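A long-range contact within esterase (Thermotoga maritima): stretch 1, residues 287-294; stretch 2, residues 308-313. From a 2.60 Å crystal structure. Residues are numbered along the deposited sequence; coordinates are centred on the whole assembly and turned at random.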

ATOM      1  N   LEU A 287      11.433  10.403 -55.940  1.00 36.37           N
ATOM      2  CA  LEU A 287      10.461   9.351 -55.726  1.00 35.48           C
ATOM      3  C   LEU A 287       9.383   9.655 -54.640  1.00 34.81           C
ATOM      4  O   LEU A 287       8.201   9.362 -54.817  1.00 34.55           O
ATOM      5  CB  LEU A 287      11.177   8.007 -55.501  1.00 35.43           C
ATOM      6  CG  LEU A 287      10.264   6.810 -55.777  1.00 34.55           C
ATOM      7  CD1 LEU A 287      10.021   6.694 -57.236  1.00 33.79           C
ATOM      8  CD2 LEU A 287      10.842   5.540 -55.260  1.00 32.85           C
ATOM      9  N   PHE A 288       9.784  10.271 -53.532  1.00 33.80           N
ATOM     10  CA  PHE A 288       8.905  10.345 -52.361  1.00 32.48           C
ATOM     11  C   PHE A 288       8.233  11.699 -52.148  1.00 31.21           C
ATOM     12  O   PHE A 288       8.822  12.740 -52.382  1.00 31.04           O
ATOM     13  CB  PHE A 288       9.673   9.911 -51.118  1.00 32.39           C
ATOM     14  CG  PHE A 288      10.353   8.562 -51.259  1.00 31.72           C
ATOM     15  CD1 PHE A 288       9.627   7.383 -51.110  1.00 31.29           C
ATOM     16  CD2 PHE A 288      11.719   8.480 -51.502  1.00 31.06           C
ATOM     17  CE1 PHE A 288      10.248   6.145 -51.218  1.00 31.05           C
ATOM     18  CE2 PHE A 288      12.357   7.250 -51.615  1.00 29.00           C
ATOM     19  CZ  PHE A 288      11.621   6.082 -51.483  1.00 30.71           C
ATOM     20  N   ALA A 289       6.975  11.656 -51.726  1.00 29.97           N
ATOM     21  CA  ALA A 289       6.176  12.861 -51.453  1.00 28.59           C
ATOM     22  C   ALA A 289       6.475  13.500 -50.057  1.00 27.79           C
ATOM     23  O   ALA A 289       6.409  14.725 -49.905  1.00 28.05           O
ATOM     24  CB  ALA A 289       4.699  12.534 -51.570  1.00 27.96           C
ATOM     25  N   ALA A 290       6.794  12.650 -49.085  1.00 25.87           N
ATOM     26  CA  ALA A 290       7.075  13.085 -47.725  1.00 25.11           C
ATOM     27  C   ALA A 290       7.648  11.932 -46.902  1.00 24.15           C
ATOM     28  O   ALA A 290       7.363  10.765 -47.166  1.00 23.81           O
ATOM     29  CB  ALA A 290       5.815  13.630 -47.071  1.00 25.15           C
ATOM     30  N   ALA A 291       8.458  12.275 -45.907  1.00 23.41           N
ATOM     31  CA  ALA A 291       9.207  11.301 -45.145  1.00 22.89           C
ATOM     32  C   ALA A 291       9.016  11.558 -43.655  1.00 23.39           C
ATOM     33  O   ALA A 291       8.910  12.717 -43.242  1.00 24.96           O
ATOM     34  CB  ALA A 291      10.652  11.428 -45.501  1.00 22.90           C
ATOM     35  N   ILE A 292       8.959  10.501 -42.847  1.00 23.22           N
ATOM     36  CA  ILE A 292       9.079  10.613 -41.381  1.00 22.61           C
ATOM     37  C   ILE A 292      10.226   9.693 -40.920  1.00 23.67           C
ATOM     38  O   ILE A 292      10.018   8.492 -40.670  1.00 24.67           O
ATOM     39  CB  ILE A 292       7.749  10.275 -40.645  1.00 22.11           C
ATOM     40  CG1 ILE A 292       6.610  11.142 -41.181  1.00 22.29           C
ATOM     41  CG2 ILE A 292       7.899  10.338 -39.112  1.00 18.49           C
ATOM     42  CD1 ILE A 292       5.186  10.635 -40.786  1.00 22.01           C
ATOM     43  N   PRO A 293      11.447  10.232 -40.850  1.00 23.61           N
ATOM     44  CA  PRO A 293      12.604   9.562 -40.271  1.00 24.43           C
ATOM     45  C   PRO A 293      12.751   9.677 -38.748  1.00 25.98           C
ATOM     46  O   PRO A 293      13.040  10.765 -38.223  1.00 25.88           O
ATOM     47  CB  PRO A 293      13.761  10.272 -40.939  1.00 24.59           C
ATOM     48  CG  PRO A 293      13.260  11.628 -41.219  1.00 23.66           C
ATOM     49  CD  PRO A 293      11.799  11.523 -41.447  1.00 23.94           C
ATOM     50  N   ILE A 294      12.618   8.536 -38.072  1.00 27.19           N
ATOM     51  CA  ILE A 294      12.600   8.451 -36.623  1.00 28.72           C
ATOM     52  C   ILE A 294      13.927   7.911 -36.140  1.00 29.44           C
ATOM     53  O   ILE A 294      14.337   6.827 -36.572  1.00 30.73           O
ATOM     54  CB  ILE A 294      11.453   7.526 -36.141  1.00 28.46           C
ATOM     55  CG1 ILE A 294      10.129   8.087 -36.593  1.00 27.78           C
ATOM     56  CG2 ILE A 294      11.427   7.418 -34.619  1.00 29.11           C
ATOM     57  CD1 ILE A 294       9.111   7.046 -36.762  1.00 30.49           C
ATOM     58  N   ASP A 308      12.760  20.331 -51.097  1.00 38.71           N
ATOM     59  CA  ASP A 308      11.323  20.459 -51.350  1.00 38.15           C
ATOM     60  C   ASP A 308      10.468  19.329 -50.836  1.00 36.01           C
ATOM     61  O   ASP A 308       9.253  19.410 -50.985  1.00 36.33           O
ATOM     62  CB  ASP A 308      11.020  20.573 -52.846  1.00 39.41           C
ATOM     63  CG  ASP A 308      11.496  21.863 -53.448  1.00 43.59           C
ATOM     64  OD1 ASP A 308      11.414  21.959 -54.701  1.00 48.12           O
ATOM     65  OD2 ASP A 308      11.949  22.772 -52.693  1.00 47.86           O
ATOM     66  N   ILE A 309      11.071  18.292 -50.259  1.00 33.12           N
ATOM     67  CA  ILE A 309      10.304  17.204 -49.655  1.00 30.83           C
ATOM     68  C   ILE A 309       9.833  17.526 -48.223  1.00 29.99           C
ATOM     69  O   ILE A 309      10.654  17.793 -47.345  1.00 29.85           O
ATOM     70  CB  ILE A 309      11.104  15.900 -49.696  1.00 30.67           C
ATOM     71  CG1 ILE A 309      11.584  15.657 -51.131  1.00 30.56           C
ATOM     72  CG2 ILE A 309      10.258  14.731 -49.197  1.00 29.15           C
ATOM     73  CD1 ILE A 309      12.504  14.462 -51.295  1.00 34.05           C
ATOM     74  N   PRO A 310       8.507  17.559 -47.981  1.00 29.21           N
ATOM     75  CA  PRO A 310       8.046  17.703 -46.565  1.00 28.53           C
ATOM     76  C   PRO A 310       8.558  16.570 -45.659  1.00 28.25           C
ATOM     77  O   PRO A 310       8.413  15.393 -45.985  1.00 27.77           O
ATOM     78  CB  PRO A 310       6.505  17.674 -46.670  1.00 28.21           C
ATOM     79  CG  PRO A 310       6.199  18.081 -48.136  1.00 27.89           C
ATOM     80  CD  PRO A 310       7.383  17.524 -48.941  1.00 28.74           C
ATOM     81  N   ILE A 311       9.171  16.934 -44.534  1.00 27.80           N
ATOM     82  CA  ILE A 311       9.841  15.957 -43.693  1.00 26.48           C
ATOM     83  C   ILE A 311       9.521  16.278 -42.249  1.00 27.16           C
ATOM     84  O   ILE A 311       9.682  17.404 -41.823  1.00 27.36           O
ATOM     85  CB  ILE A 311      11.406  16.030 -43.904  1.00 26.65           C
ATOM     86  CG1 ILE A 311      11.763  15.595 -45.337  1.00 25.81           C
ATOM     87  CG2 ILE A 311      12.153  15.199 -42.850  1.00 24.08           C
ATOM     88  CD1 ILE A 311      13.232  15.709 -45.723  1.00 24.55           C
ATOM     89  N   TRP A 312       9.093  15.292 -41.468  1.00 27.21           N
ATOM     90  CA  TRP A 312       8.865  15.535 -40.050  1.00 25.98           C
ATOM     91  C   TRP A 312       9.741  14.544 -39.293  1.00 26.22           C
ATOM     92  O   TRP A 312       9.479  13.342 -39.267  1.00 26.50           O
ATOM     93  CB  TRP A 312       7.385  15.413 -39.706  1.00 24.97           C
ATOM     94  CG  TRP A 312       7.037  15.816 -38.318  1.00 25.07           C
ATOM     95  CD1 TRP A 312       7.881  15.907 -37.260  1.00 25.72           C
ATOM     96  CD2 TRP A 312       5.729  16.130 -37.811  1.00 24.92           C
ATOM     97  NE1 TRP A 312       7.194  16.282 -36.128  1.00 25.89           N
ATOM     98  CE2 TRP A 312       5.871  16.428 -36.441  1.00 25.45           C
ATOM     99  CE3 TRP A 312       4.452  16.197 -38.386  1.00 24.67           C
ATOM    100  CZ2 TRP A 312       4.787  16.793 -35.631  1.00 24.74           C
ATOM    101  CZ3 TRP A 312       3.363  16.558 -37.580  1.00 24.82           C
ATOM    102  CH2 TRP A 312       3.541  16.846 -36.221  1.00 24.78           C
ATOM    103  N   VAL A 313      10.814  15.073 -38.721  1.00 25.91           N
ATOM    104  CA  VAL A 313      11.789  14.303 -37.970  1.00 25.19           C
ATOM    105  C   VAL A 313      11.360  14.125 -36.491  1.00 25.59           C
ATOM    106  O   VAL A 313      10.768  15.020 -35.887  1.00 25.80           O
ATOM    107  CB  VAL A 313      13.126  15.045 -38.022  1.00 25.13           C
ATOM    108  CG1 VAL A 313      14.253  14.230 -37.379  1.00 24.35           C
ATOM    109  CG2 VAL A 313      13.479  15.388 -39.449  1.00 23.54           C
TER

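Two backbone hydrogen bonds, both made by Ala291, hold the two stretches together. Its amide nitrogen donates to the carbonyl of Pro310 (Ala291 N to Pro310 O, 3.1 Å, with an angle of 156° at the hydrogen), and its carbonyl accepts from the amide of Trp312 (Trp312 N to Ala291 O, 3.1 Å, 161°). Because the partners of Ala291 are the residues before and after Ile311, the pattern is that of a parallel bridge, with Ala291 and Ile311 side by side and their CA atoms 4.9 Å apart. The axes of the two strands agree, running at 11° to each other in the same N-to-C sense and approaching to 5.0 Å.

The same carbonyls also receive CA-H groups. Pro310 O lies 3.2 Å from Ala290 CA, although the angle of 127° at the hydrogen is well bent, while Ala291 O lies 3.4 Å from Ile311 CA at a straighter 150°. Each of these oxygens thus meets both an amide and a neighbouring CA-H. Further along, Trp312 O approaches Ile292 CA at 3.5 Å and 147°. Here the residue that follows is Pro293, whose nitrogen is closed into its ring and has no hydrogen to donate. Its ring carbon comes close instead, with Pro293 CD 3.7 Å from Trp312 O, so the ladder of amide bonds does not extend through this position even though the strands stay in register, Pro293 CA lying 5.3 Å from Val313 CA.

Apolar packing flanks these backbone bonds. Ala291 CB rests 4.3 Å from Ile311 CG1, and Pro293 continues the row: its CD is 4.0 Å from Ile311 CG2, and its CG is 4.2 Å from Val313 CG2. Pro293 has the largest area covered by the opposing stretch, 58 Å² of its surface. Ala290 CB and Pro310 CB pair at 4.1 Å. Ile292, with chi1 in the m well, brings its CG2 to 3.4 Å from Trp312 O, whereas Trp312, with chi1 t, sets out sideways but its end leads away from the other stretch, and its NE1 is hydrogen-bonded elsewhere in the structure.

Before the bridge, Ile309 reaches across with its CG2, which lies 3.9 Å from Ala290 CA and 3.9 Å from Ala289 O. Pro310 CD sits closer to that same oxygen, 3.1 Å from Ala289 O, a tight approach of a ring carbon to a carbonyl. Leu287 and Asp308 take no part. Altogether the two stretches bury 409 Å², counting both sides.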